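Local coordinates for protein Nrps/pks (PDB 4OPE) that probably catalyses the decarboxylative condensation that extends the growing acyl chain, as a ketosynthase domain of the AT-less oxazolomycin polyketide synthase, at residues V500-D503 and D507-D510; E513-G518 and P522-G527; T101-L106 and T490-A495; Q26-L31 and F368-L373; T465-E470 and G567-R572. All coordinates share one frame; numbering follows the deposited sequence.

Contact 1: residues V500-D503 and D507-D510; sequences VVFD and DLAD
Strand and helix follow each other here after a very short turn, and the CA atoms of Phe-502, at the end of the strand, and Leu-508, in the first turns of the helix, come to 5.5 Å. Leu-508 meets the Phe-502 ring from above. Its chi1 of 176° together with chi2 of 58° sets methyl CD2 of Leu-508 over the middle of the Phe-502 ring, 3.7 Å from the centroid and 8° off the normal, a clean CH-pi contact. Leu-508 CB lies 3.7 Å from Phe-502 CD2, while the other leucine methyl, Leu-508 CD1, reaches back to CB of Val-500 at 4.0 Å. The branched and aromatic residues suit a buried strand face: Val-500 and Phe-502 alternate with Val-501, which points away from the helix. This is the central strand, 496-502, of a three-stranded antiparallel sheet, consistent with the linker subdomain that follows the ketosynthase core in modular synthases; helices 505-516 and 458-473 cover this face, and Leu-508 also touches Leu-472. At the mouth of the turn the contact becomes polar. The backbone N of Asp-503 makes two weak hydrogen bonds to the carboxylate of Asp-507, to OD1 at 3.3 Å and OD2 at 3.4 Å. The stronger partners of that carboxylate lie elsewhere: OD1 forms a salt bridge with Arg-523, and OD2 bonds Thr-504. The arginine probably also offsets the repulsion between Asp-503 OD2 and Asp-507 OD2, 3.9 Å apart.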
# COMPACT_ATOMS: atom_id res chain seq x y z
N VAL A 500 37.37 -24.15 -5.12
CA VAL A 500 38.71 -23.99 -5.62
C VAL A 500 39.53 -23.30 -4.57
O VAL A 500 39.07 -22.39 -3.87
CB VAL A 500 38.75 -23.11 -6.87
CG1 VAL A 500 40.05 -23.32 -7.61
CG2 VAL A 500 37.58 -23.42 -7.78
N VAL A 501 40.77 -23.74 -4.46
CA VAL A 501 41.77 -23.05 -3.66
C VAL A 501 42.52 -22.15 -4.58
O VAL A 501 42.86 -22.55 -5.68
CB VAL A 501 42.73 -24.03 -3.03
CG1 VAL A 501 43.60 -23.27 -2.05
CG2 VAL A 501 41.93 -25.11 -2.32
N PHE A 502 42.71 -20.90 -4.17
CA PHE A 502 43.27 -19.90 -5.08
C PHE A 502 44.01 -18.80 -4.32
O PHE A 502 43.71 -18.52 -3.15
CB PHE A 502 42.20 -19.31 -6.03
CG PHE A 502 41.26 -18.30 -5.38
CD1 PHE A 502 40.19 -18.71 -4.60
CD2 PHE A 502 41.48 -16.93 -5.52
CE1 PHE A 502 39.37 -17.78 -3.99
CE2 PHE A 502 40.66 -16.01 -4.91
CZ PHE A 502 39.57 -16.44 -4.16
N ASP A 503 44.96 -18.20 -5.02
CA ASP A 503 45.81 -17.16 -4.43
C ASP A 503 45.38 -15.78 -4.90
O ASP A 503 45.51 -14.79 -4.19
CB ASP A 503 47.27 -17.35 -4.89
CG ASP A 503 47.84 -18.71 -4.55
OD1 ASP A 503 47.68 -19.15 -3.39
OD2 ASP A 503 48.48 -19.31 -5.45
N ASP A 507 44.28 -16.50 -11.12
CA ASP A 507 44.45 -17.91 -11.04
C ASP A 507 43.15 -18.60 -10.68
O ASP A 507 42.97 -19.72 -11.07
CB ASP A 507 45.69 -18.35 -10.21
CG ASP A 507 45.49 -18.28 -8.73
OD1 ASP A 507 44.68 -19.07 -8.21
OD2 ASP A 507 46.23 -17.49 -8.09
N LEU A 508 42.24 -17.91 -10.02
CA LEU A 508 40.88 -18.44 -9.82
C LEU A 508 40.12 -18.55 -11.15
O LEU A 508 39.58 -19.62 -11.47
CB LEU A 508 40.12 -17.54 -8.88
CG LEU A 508 38.64 -17.87 -8.61
CD1 LEU A 508 38.50 -19.26 -8.06
CD2 LEU A 508 38.10 -16.85 -7.62
N ALA A 509 40.10 -17.47 -11.93
CA ALA A 509 39.48 -17.53 -13.25
C ALA A 509 40.05 -18.67 -14.10
O ALA A 509 39.31 -19.41 -14.72
CB ALA A 509 39.66 -16.20 -13.97
N ASP A 510 41.37 -18.79 -14.15
CA ASP A 510 42.02 -19.89 -14.82
C ASP A 510 41.41 -21.24 -14.42
O ASP A 510 41.14 -22.10 -15.28
CB ASP A 510 43.49 -19.94 -14.42
CG ASP A 510 44.35 -18.86 -15.09
OD1 ASP A 510 43.93 -18.27 -16.11
OD2 ASP A 510 45.48 -18.62 -14.59

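Contact 2: residues E513-G518 and P522-G527; sequences EDHLAG and PRVLTG
His-515 packs its imidazole against the side chains of Val-524 and Thr-526, two residues on the same face of one strand. The pairing joins the last turn of helix 505-516 to the edge strand 524-528 of the three-stranded antiparallel sheet, the element that the chain enters after leaving the helix through a short loop. The histidine ring extends from the helix toward the strand. Val-524 crosses it at about a right angle: methyl CG1 of Val-524 comes obliquely to CD2 of His-515 at 3.4 Å, and CG2 of Val-524 lies nearer the root of the side chain, 4.1 Å from CB of His-515. Thr-526 points back against the histidine and presents its methyl CG2 instead of its hydroxyl. Beta-branched residues fit here, since they are at ease in extended backbone and give the imidazole hydrocarbon to pack against. Leu-525, between them, points to the other side of the sheet and packs on helix 541-550. Leu-498 of the central strand touches both His-515 and Val-524. Just past the helix, Gly-518 is the first residue to leave helical angles; its positive phi (88°) would press a CB against the preceding carbonyl oxygen, so glycine is the natural residue at this exit, and Gly-518 N still bonds His-515 O at 3.2 Å. Farthest out on the imidazole, His-515 NE2 has Thr-526 CG2 near it at 3.4 Å, a van der Waals contact.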
# COMPACT_ATOMS: atom_id res chain seq x y z
N GLU A 513 37.77 -21.53 -15.59
CA GLU A 513 37.70 -21.73 -17.05
C GLU A 513 38.12 -23.17 -17.42
O GLU A 513 37.45 -23.82 -18.21
CB GLU A 513 38.52 -20.66 -17.77
CG GLU A 513 37.91 -19.29 -17.55
CD GLU A 513 38.56 -18.16 -18.33
OE1 GLU A 513 39.51 -18.41 -19.15
OE2 GLU A 513 38.11 -16.99 -18.11
N ASP A 514 39.17 -23.69 -16.79
CA ASP A 514 39.58 -25.07 -17.01
C ASP A 514 38.43 -26.01 -16.71
O ASP A 514 38.16 -26.92 -17.47
CB ASP A 514 40.81 -25.43 -16.16
CG ASP A 514 42.10 -24.80 -16.67
OD1 ASP A 514 42.15 -24.41 -17.84
OD2 ASP A 514 43.08 -24.68 -15.90
N HIS A 515 37.74 -25.79 -15.62
CA HIS A 515 36.71 -26.72 -15.19
C HIS A 515 35.62 -26.69 -16.24
O HIS A 515 35.09 -27.72 -16.59
CB HIS A 515 36.19 -26.36 -13.79
CG HIS A 515 35.02 -27.18 -13.33
ND1 HIS A 515 33.71 -26.83 -13.61
CD2 HIS A 515 34.96 -28.33 -12.62
CE1 HIS A 515 32.89 -27.73 -13.08
NE2 HIS A 515 33.62 -28.64 -12.47
N LEU A 516 35.31 -25.50 -16.76
CA LEU A 516 34.24 -25.34 -17.77
C LEU A 516 34.58 -26.00 -19.10
O LEU A 516 33.69 -26.43 -19.82
CB LEU A 516 33.88 -23.84 -17.99
CG LEU A 516 33.36 -23.13 -16.73
CD1 LEU A 516 33.25 -21.63 -16.90
CD2 LEU A 516 32.05 -23.71 -16.24
N ALA A 517 35.86 -26.08 -19.42
CA ALA A 517 36.32 -26.67 -20.68
C ALA A 517 36.45 -28.20 -20.61
O ALA A 517 36.82 -28.83 -21.58
CB ALA A 517 37.65 -26.06 -21.04
N GLY A 518 36.15 -28.80 -19.46
CA GLY A 518 36.41 -30.22 -19.28
C GLY A 518 37.81 -30.53 -18.76
O GLY A 518 37.98 -31.47 -17.99
N PRO A 522 43.31 -30.29 -10.90
CA PRO A 522 43.51 -30.70 -9.50
C PRO A 522 42.98 -29.68 -8.46
O PRO A 522 42.64 -30.06 -7.33
CB PRO A 522 45.05 -30.79 -9.37
CG PRO A 522 45.59 -30.09 -10.58
CD PRO A 522 44.57 -30.34 -11.65
N ARG A 523 42.95 -28.40 -8.83
CA ARG A 523 42.48 -27.36 -7.92
C ARG A 523 40.96 -27.23 -7.79
O ARG A 523 40.52 -26.62 -6.83
CB ARG A 523 43.03 -26.00 -8.29
CG ARG A 523 44.53 -25.93 -8.27
CD ARG A 523 44.99 -24.78 -9.13
NE ARG A 523 44.51 -23.55 -8.53
CZ ARG A 523 44.33 -22.40 -9.16
NH1 ARG A 523 44.62 -22.27 -10.45
NH2 ARG A 523 43.85 -21.38 -8.47
N VAL A 524 40.17 -27.82 -8.69
CA VAL A 524 38.73 -27.75 -8.60
C VAL A 524 38.06 -29.00 -8.03
O VAL A 524 38.21 -30.07 -8.60
CB VAL A 524 38.13 -27.49 -9.98
CG1 VAL A 524 36.64 -27.39 -9.87
CG2 VAL A 524 38.67 -26.19 -10.54
N LEU A 525 37.32 -28.87 -6.94
CA LEU A 525 36.61 -30.01 -6.38
C LEU A 525 35.10 -29.83 -6.59
O LEU A 525 34.61 -28.73 -6.55
CB LEU A 525 36.88 -30.16 -4.90
CG LEU A 525 38.33 -30.01 -4.41
CD1 LEU A 525 38.40 -30.04 -2.88
CD2 LEU A 525 39.21 -31.09 -5.01
N THR A 526 34.37 -30.91 -6.79
CA THR A 526 32.95 -30.82 -6.96
C THR A 526 32.29 -31.93 -6.19
O THR A 526 32.87 -32.97 -5.97
CB THR A 526 32.50 -30.93 -8.44
OG1 THR A 526 32.70 -32.25 -8.90
CG2 THR A 526 33.24 -29.97 -9.33
N GLY A 527 31.05 -31.71 -5.78
CA GLY A 527 30.30 -32.78 -5.15
C GLY A 527 28.90 -32.35 -4.85
O GLY A 527 28.52 -31.24 -5.13

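Contact 3: residues T101-L106 and T490-A495; sequences TVWHLL and TREPMA
The carboxylate of Glu-492 rests against the far rim of the Trp-103 indole, while its OE2 is held by a salt bridge to Arg-113, which also touches the indole. Glu-492 OE1 lies obliquely 3.6 Å from CH2 of Trp-103, and Glu-492 OE2 sits near the ring plane, 3.9 Å from the same CH2. Ring and carboxylate planes are turned 72° apart, and the extended glutamate chain crosses the indole at about a right angle; OE2 probably gains a little from the weakly positive C-H edge. The indole can reach this far because chi1 of -173° turns CG away from the backbone N and swings the six-membered ring out from helix 93-108. That helix belongs to the thiolase-fold core of the ketosynthase, whereas residues 490-495 form the loop leading into central strand 496-502 of the C-terminal three-stranded subdomain; the contact therefore ties the two bodies together. Met-494, present as selenomethionine, runs head-on toward Trp-103 with its chain extended, and its terminal methyl CE abuts CZ2 of Trp-103 at 3.3 Å. A long unbranched apolar chain suits this span. Phe-80 and Phe-570 add edge-to-face contacts to Trp-103, which is buried among them.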
# COMPACT_ATOMS: atom_id res chain seq x y z
N THR A 101 14.30 -10.52 -7.53
CA THR A 101 14.94 -9.30 -7.08
C THR A 101 15.27 -9.37 -5.61
O THR A 101 16.39 -9.07 -5.20
CB THR A 101 14.01 -8.11 -7.34
OG1 THR A 101 13.83 -7.99 -8.76
CG2 THR A 101 14.54 -6.83 -6.75
N VAL A 102 14.36 -9.84 -4.80
CA VAL A 102 14.67 -9.91 -3.37
C VAL A 102 15.80 -10.88 -3.10
O VAL A 102 16.69 -10.60 -2.29
CB VAL A 102 13.45 -10.22 -2.51
CG1 VAL A 102 13.85 -10.36 -1.06
CG2 VAL A 102 12.46 -9.08 -2.67
N TRP A 103 15.79 -12.00 -3.80
CA TRP A 103 16.90 -12.95 -3.69
C TRP A 103 18.21 -12.23 -4.00
O TRP A 103 19.19 -12.34 -3.24
CB TRP A 103 16.75 -14.14 -4.63
CG TRP A 103 17.81 -15.15 -4.35
CD1 TRP A 103 19.04 -15.25 -4.93
CD2 TRP A 103 17.74 -16.19 -3.37
NE1 TRP A 103 19.75 -16.31 -4.37
CE2 TRP A 103 18.98 -16.89 -3.40
CE3 TRP A 103 16.75 -16.60 -2.46
CZ2 TRP A 103 19.26 -17.96 -2.55
CZ3 TRP A 103 17.02 -17.68 -1.62
CH2 TRP A 103 18.26 -18.35 -1.67
N HIS A 104 18.26 -11.49 -5.12
CA HIS A 104 19.49 -10.84 -5.48
C HIS A 104 19.84 -9.72 -4.52
O HIS A 104 21.02 -9.47 -4.28
CB HIS A 104 19.45 -10.35 -6.89
CG HIS A 104 19.47 -11.45 -7.90
ND1 HIS A 104 18.71 -11.42 -9.05
CD2 HIS A 104 20.16 -12.61 -7.93
CE1 HIS A 104 18.94 -12.51 -9.75
NE2 HIS A 104 19.83 -13.25 -9.10
N LEU A 105 18.85 -9.07 -3.94
CA LEU A 105 19.12 -8.06 -2.93
C LEU A 105 19.90 -8.66 -1.75
O LEU A 105 20.90 -8.05 -1.24
CB LEU A 105 17.79 -7.46 -2.42
CG LEU A 105 17.77 -6.62 -1.14
CD1 LEU A 105 18.65 -5.42 -1.43
CD2 LEU A 105 16.38 -6.13 -0.76
N LEU A 106 19.47 -9.83 -1.26
CA LEU A 106 20.13 -10.40 -0.10
C LEU A 106 21.57 -10.74 -0.44
O LEU A 106 22.49 -10.48 0.34
CB LEU A 106 19.37 -11.59 0.38
CG LEU A 106 18.36 -11.34 1.50
CD1 LEU A 106 17.68 -9.99 1.51
CD2 LEU A 106 17.36 -12.47 1.48
N THR A 490 29.05 -15.86 2.31
CA THR A 490 27.86 -15.38 2.98
C THR A 490 26.61 -15.88 2.27
O THR A 490 25.49 -15.72 2.78
CB THR A 490 27.79 -13.87 2.98
OG1 THR A 490 27.47 -13.42 1.65
CG2 THR A 490 29.10 -13.31 3.46
N ARG A 491 26.79 -16.48 1.11
CA ARG A 491 25.65 -16.92 0.36
C ARG A 491 25.07 -18.23 0.83
O ARG A 491 25.77 -19.14 1.21
CB ARG A 491 26.03 -17.04 -1.12
CG ARG A 491 26.22 -15.67 -1.74
CD ARG A 491 26.33 -15.76 -3.24
NE ARG A 491 26.57 -14.43 -3.78
CZ ARG A 491 26.55 -14.13 -5.06
NH1 ARG A 491 26.31 -15.08 -5.99
NH2 ARG A 491 26.80 -12.87 -5.39
N GLU A 492 23.76 -18.36 0.71
CA GLU A 492 23.09 -19.54 1.20
C GLU A 492 23.59 -20.79 0.47
O GLU A 492 23.67 -20.81 -0.76
CB GLU A 492 21.61 -19.37 1.03
CG GLU A 492 20.84 -20.57 1.45
CD GLU A 492 19.35 -20.38 1.32
OE1 GLU A 492 18.82 -19.30 1.75
OE2 GLU A 492 18.75 -21.34 0.79
N PRO A 493 23.98 -21.82 1.23
CA PRO A 493 24.54 -23.05 0.64
C PRO A 493 23.45 -23.92 0.08
O PRO A 493 22.44 -24.15 0.74
CB PRO A 493 25.23 -23.75 1.83
CG PRO A 493 25.34 -22.71 2.89
CD PRO A 493 24.17 -21.81 2.70
N MSE A 494 23.67 -24.43 -1.12
CA MSE A 494 22.73 -25.31 -1.78
C MSE A 494 23.35 -26.67 -2.10
O MSE A 494 24.48 -26.99 -1.72
CB MSE A 494 22.40 -24.54 -3.02
CG MSE A 494 21.70 -23.20 -2.76
SE MSE A 494 21.06 -22.49 -4.51
CE MSE A 494 20.68 -20.68 -3.84
N ALA A 495 22.60 -27.49 -2.80
CA ALA A 495 22.94 -28.91 -2.93
C ALA A 495 24.20 -29.15 -3.73
O ALA A 495 25.06 -29.92 -3.25
CB ALA A 495 21.78 -29.67 -3.54

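Contact 4: residues Q26-L31 and F368-L373; sequences QFWRNL and FRHQEL
Trp-28 and His-370 lie nearly flat on one another, an offset stack in which the five-membered ring of the indole and the imidazole have centroids 3.7 Å apart and planes at 17°. Two flat aromatic rings suit this place, since each offers a broad face. The side chains slide past each other in opposite directions, so His-370 NE2 comes over Trp-28 CD1 at 3.5 Å, while His-370 CB lies over CZ2 of the Trp-28 six-membered ring, also at 3.5 Å. On its other face the imidazole is backed by the CG methylene of Arg-369, 4.1 Å above the plane. Glu-372 works differently: it crosses the tryptophan at about a right angle and puts OE1 at the ring edge, 3.4 Å from Trp-28 CZ2, where the oxygen probably meets a slightly positive C-H; its OE2 forms a salt bridge with Arg-32. Between the two partners Gln-371, the first residue beyond the helix, takes positive phi (56°), and the chain turns at once into a strand. Thus helix 24-33 packs by its tryptophan against the C-terminal end of helix 356-370, whose Leu-366 also touches Trp-28, and against the short strand 372-373, which pairs antiparallel with 400-401.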
# COMPACT_ATOMS: atom_id res chain seq x y z
N GLN A 26 25.41 -3.68 -15.34
CA GLN A 26 25.01 -3.29 -16.67
C GLN A 26 24.25 -1.96 -16.57
O GLN A 26 24.44 -1.08 -17.38
CB GLN A 26 24.21 -4.43 -17.31
CG GLN A 26 23.91 -4.25 -18.79
CD GLN A 26 25.15 -3.95 -19.61
OE1 GLN A 26 26.14 -4.68 -19.52
NE2 GLN A 26 25.12 -2.88 -20.39
N PHE A 27 23.46 -1.76 -15.53
CA PHE A 27 22.80 -0.50 -15.35
C PHE A 27 23.79 0.62 -15.27
O PHE A 27 23.62 1.68 -15.89
CB PHE A 27 21.98 -0.56 -14.05
CG PHE A 27 21.00 0.59 -13.83
CD1 PHE A 27 20.24 1.09 -14.86
CD2 PHE A 27 20.81 1.11 -12.56
CE1 PHE A 27 19.31 2.11 -14.62
CE2 PHE A 27 19.88 2.12 -12.32
CZ PHE A 27 19.14 2.62 -13.34
N TRP A 28 24.87 0.38 -14.53
CA TRP A 28 25.87 1.42 -14.30
C TRP A 28 26.58 1.78 -15.58
O TRP A 28 26.69 2.94 -15.87
CB TRP A 28 26.88 1.03 -13.23
CG TRP A 28 27.93 2.09 -13.10
CD1 TRP A 28 29.26 1.97 -13.40
CD2 TRP A 28 27.75 3.47 -12.71
NE1 TRP A 28 29.91 3.16 -13.19
CE2 TRP A 28 29.01 4.09 -12.76
CE3 TRP A 28 26.64 4.22 -12.32
CZ2 TRP A 28 29.20 5.43 -12.43
CZ3 TRP A 28 26.84 5.58 -11.95
CH2 TRP A 28 28.10 6.16 -12.02
N ARG A 29 27.04 0.79 -16.32
CA ARG A 29 27.59 0.96 -17.66
C ARG A 29 26.71 1.89 -18.51
O ARG A 29 27.21 2.89 -19.13
CB ARG A 29 27.62 -0.40 -18.36
CG ARG A 29 28.94 -0.89 -18.92
CD ARG A 29 29.50 -2.11 -18.17
NE ARG A 29 28.57 -3.24 -18.10
CZ ARG A 29 28.67 -4.27 -17.25
NH1 ARG A 29 29.69 -4.34 -16.39
NH2 ARG A 29 27.75 -5.22 -17.26
N ASN A 30 25.40 1.58 -18.53
CA ASN A 30 24.44 2.32 -19.35
C ASN A 30 24.29 3.75 -18.91
O ASN A 30 24.25 4.64 -19.74
CB ASN A 30 23.09 1.66 -19.31
CG ASN A 30 23.07 0.31 -19.98
OD1 ASN A 30 24.09 -0.13 -20.55
ND2 ASN A 30 21.91 -0.37 -19.90
N LEU A 31 24.16 3.99 -17.61
CA LEU A 31 24.12 5.36 -17.09
C LEU A 31 25.40 6.06 -17.44
O LEU A 31 25.38 7.20 -17.83
CB LEU A 31 24.02 5.38 -15.56
CG LEU A 31 22.71 4.83 -15.01
CD1 LEU A 31 22.86 4.38 -13.56
CD2 LEU A 31 21.60 5.85 -15.13
N PHE A 368 27.18 7.49 -5.74
CA PHE A 368 27.95 7.51 -4.52
C PHE A 368 29.12 6.55 -4.66
O PHE A 368 30.28 6.94 -4.43
CB PHE A 368 27.12 7.12 -3.32
CG PHE A 368 26.19 8.20 -2.80
CD1 PHE A 368 26.36 9.53 -3.10
CD2 PHE A 368 25.15 7.85 -1.94
CE1 PHE A 368 25.50 10.49 -2.56
CE2 PHE A 368 24.29 8.80 -1.40
CZ PHE A 368 24.47 10.14 -1.71
N ARG A 369 28.84 5.32 -5.10
CA ARG A 369 29.87 4.30 -5.11
C ARG A 369 31.03 4.65 -6.05
O ARG A 369 32.18 4.52 -5.68
CB ARG A 369 29.32 2.93 -5.49
CG ARG A 369 30.46 1.97 -5.81
CD ARG A 369 30.05 0.51 -5.99
NE ARG A 369 29.26 0.00 -4.86
CZ ARG A 369 28.49 -1.10 -4.87
NH1 ARG A 369 28.38 -1.86 -5.96
NH2 ARG A 369 27.81 -1.43 -3.77
N HIS A 370 30.72 5.06 -7.28
CA HIS A 370 31.74 5.40 -8.25
C HIS A 370 32.12 6.88 -8.25
O HIS A 370 33.00 7.27 -8.97
CB HIS A 370 31.25 5.02 -9.64
CG HIS A 370 30.89 3.59 -9.78
ND1 HIS A 370 31.83 2.59 -9.81
CD2 HIS A 370 29.69 2.98 -9.92
CE1 HIS A 370 31.23 1.42 -9.95
NE2 HIS A 370 29.93 1.63 -10.02
N GLN A 371 31.48 7.70 -7.45
CA GLN A 371 31.88 9.10 -7.31
C GLN A 371 31.90 9.83 -8.64
O GLN A 371 32.82 10.61 -8.94
CB GLN A 371 33.21 9.19 -6.61
CG GLN A 371 33.19 8.58 -5.23
CD GLN A 371 34.53 8.69 -4.54
OE1 GLN A 371 35.57 8.66 -5.17
NE2 GLN A 371 34.50 8.81 -3.24
N GLU A 372 30.86 9.60 -9.42
CA GLU A 372 30.70 10.20 -10.72
C GLU A 372 29.29 10.65 -10.86
O GLU A 372 28.39 10.07 -10.29
CB GLU A 372 31.02 9.19 -11.84
CG GLU A 372 32.48 8.86 -11.95
CD GLU A 372 32.81 7.98 -13.14
OE1 GLU A 372 32.13 6.97 -13.40
OE2 GLU A 372 33.81 8.28 -13.83
N LEU A 373 29.11 11.72 -11.63
CA LEU A 373 27.80 12.16 -12.07
C LEU A 373 27.64 11.83 -13.51
O LEU A 373 28.46 12.21 -14.33
CB LEU A 373 27.62 13.66 -11.90
CG LEU A 373 27.83 14.10 -10.47
CD1 LEU A 373 27.98 15.60 -10.46
CD2 LEU A 373 26.71 13.63 -9.57

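Contact 5: residues T465-E470 and G567-R572; sequences TARTAE and GYPFAR
From CB, Arg-467 heads toward Gly-567 and Pro-569, its CG anti to the carbonyl carbon (chi1 -75°). After CG the chain bends (chi3 52°), and the first atom to touch is Arg-467 CD, which lies 3.7 Å from CB of Pro-569. Arg-467 NE also lies 3.7 Å from Pro-569 CB and gives its hydrogen to a water 2.8 Å away; the water in turn donates to the carbonyl oxygen of Gly-567 at 2.9 Å. At the tip NH1 of Arg-467 donates directly to Gly-567 O at 2.7 Å, with an N-H...O angle of 146°. Gly-567 O thus accepts two bonds, one direct and one from the water, which together fix the turn of the guanidinium. The water lies in the guanidinium plane, while the carbonyl oxygen is tilted somewhat out of it. Arginine suits the place because its CD methylene can pack on a proline while its end grips a backbone carbonyl. Pro-569 is itself the centre of an inverse gamma turn, closed by a weak bond from Phe-570 N to Tyr-568 O, and the fixed phi of proline fits that bend. Helix 458-473 of the C-terminal subdomain is thereby attached to the chain that returns after helix 541-550. That returning chain runs between the helix and the ketosynthase core, where Tyr-568 O accepts a bond from His-104 of helix 93-108, while helix 505-516 packs on 458-473 through Leu-512 and Leu-516.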
# COMPACT_ATOMS: atom_id res chain seq x y z
N THR A 465 29.27 -20.69 -12.32
CA THR A 465 30.72 -20.80 -12.49
C THR A 465 31.18 -19.95 -13.65
O THR A 465 32.12 -19.17 -13.54
CB THR A 465 31.16 -22.25 -12.71
OG1 THR A 465 30.88 -23.03 -11.52
CG2 THR A 465 32.65 -22.36 -12.97
N ALA A 466 30.50 -20.08 -14.77
CA ALA A 466 30.80 -19.25 -15.97
C ALA A 466 30.66 -17.73 -15.71
O ALA A 466 31.51 -16.93 -16.14
CB ALA A 466 29.89 -19.66 -17.14
N ARG A 467 29.58 -17.33 -15.05
CA ARG A 467 29.35 -15.91 -14.81
C ARG A 467 30.42 -15.36 -13.90
O ARG A 467 30.88 -14.24 -14.08
CB ARG A 467 28.00 -15.71 -14.18
CG ARG A 467 26.85 -15.86 -15.15
CD ARG A 467 25.54 -16.25 -14.48
NE ARG A 467 25.19 -15.37 -13.36
CZ ARG A 467 24.65 -14.14 -13.49
NH1 ARG A 467 24.37 -13.44 -12.39
NH2 ARG A 467 24.38 -13.62 -14.70
N THR A 468 30.83 -16.16 -12.93
CA THR A 468 31.83 -15.76 -11.97
C THR A 468 33.23 -15.60 -12.60
O THR A 468 33.94 -14.58 -12.41
CB THR A 468 31.87 -16.78 -10.80
OG1 THR A 468 30.60 -16.77 -10.10
CG2 THR A 468 32.99 -16.45 -9.82
N ALA A 469 33.66 -16.61 -13.35
CA ALA A 469 34.90 -16.45 -14.10
C ALA A 469 34.85 -15.24 -14.99
O ALA A 469 35.83 -14.53 -15.13
CB ALA A 469 35.18 -17.66 -14.95
N GLU A 470 33.72 -14.99 -15.62
CA GLU A 470 33.66 -13.88 -16.55
C GLU A 470 33.78 -12.53 -15.83
O GLU A 470 34.45 -11.61 -16.30
CB GLU A 470 32.38 -13.97 -17.37
CG GLU A 470 32.19 -12.83 -18.36
CD GLU A 470 30.77 -12.78 -18.93
OE1 GLU A 470 29.78 -12.88 -18.13
OE2 GLU A 470 30.65 -12.63 -20.17
N GLY A 567 24.88 -12.35 -9.17
CA GLY A 567 23.93 -13.05 -8.35
C GLY A 567 23.52 -14.40 -8.93
O GLY A 567 23.90 -14.73 -10.05
N TYR A 568 22.76 -15.17 -8.15
CA TYR A 568 22.36 -16.51 -8.55
C TYR A 568 21.68 -16.50 -9.92
O TYR A 568 20.78 -15.73 -10.14
CB TYR A 568 21.38 -17.08 -7.53
CG TYR A 568 20.99 -18.51 -7.79
CD1 TYR A 568 21.81 -19.54 -7.41
CD2 TYR A 568 19.80 -18.83 -8.41
CE1 TYR A 568 21.45 -20.86 -7.60
CE2 TYR A 568 19.45 -20.15 -8.64
CZ TYR A 568 20.30 -21.16 -8.24
OH TYR A 568 20.01 -22.47 -8.45
N PRO A 569 22.15 -17.34 -10.86
CA PRO A 569 21.53 -17.42 -12.17
C PRO A 569 20.29 -18.32 -12.21
O PRO A 569 20.37 -19.47 -12.56
CB PRO A 569 22.65 -17.98 -13.04
CG PRO A 569 23.44 -18.85 -12.13
CD PRO A 569 23.27 -18.29 -10.73
N PHE A 570 19.14 -17.76 -11.91
CA PHE A 570 17.91 -18.51 -11.90
C PHE A 570 17.67 -19.19 -13.23
O PHE A 570 18.13 -18.75 -14.27
CB PHE A 570 16.74 -17.59 -11.59
CG PHE A 570 16.69 -17.17 -10.16
CD1 PHE A 570 16.32 -18.07 -9.18
CD2 PHE A 570 17.05 -15.90 -9.80
CE1 PHE A 570 16.28 -17.69 -7.85
CE2 PHE A 570 17.02 -15.51 -8.48
CZ PHE A 570 16.62 -16.40 -7.50
N ALA A 571 16.92 -20.28 -13.18
CA ALA A 571 16.53 -20.94 -14.39
C ALA A 571 15.58 -20.01 -15.07
O ALA A 571 14.85 -19.30 -14.37
CB ALA A 571 15.83 -22.26 -14.09
N ARG A 572 15.57 -20.05 -16.40
CA ARG A 572 14.62 -19.26 -17.19
C ARG A 572 13.58 -20.11 -17.93
O ARG A 572 13.66 -20.25 -19.15
CB ARG A 572 15.38 -18.40 -18.17
CG ARG A 572 16.20 -17.36 -17.47
CD ARG A 572 17.15 -16.69 -18.41
NE ARG A 572 18.44 -17.35 -18.37
CZ ARG A 572 19.32 -17.38 -19.37
NH1 ARG A 572 19.06 -16.78 -20.54
NH2 ARG A 572 20.47 -18.03 -19.20
O HOH W 1 26.33 -16.09 -10.88

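Overall arrangement
From the N terminus, contact 4 closes the first long loop, bringing helix 24-33 to the end of helix 356-370 within the ketosynthase core. Contact 3 opens inside that loop, at 101-106, and closes beyond it, at 490-495, so the two cross; it joins the core to the C-terminal subdomain. Contact 5 opens at 465-470, before contact 3 closes, and ends at 567-572, crossing it in turn. The two touch, with centres about 12 Å apart. Nested in the loop of contact 5 lie contacts 1 and 2, in series, both using helix 505-516 against neighbouring strands of the small sheet and linked through Arg-523.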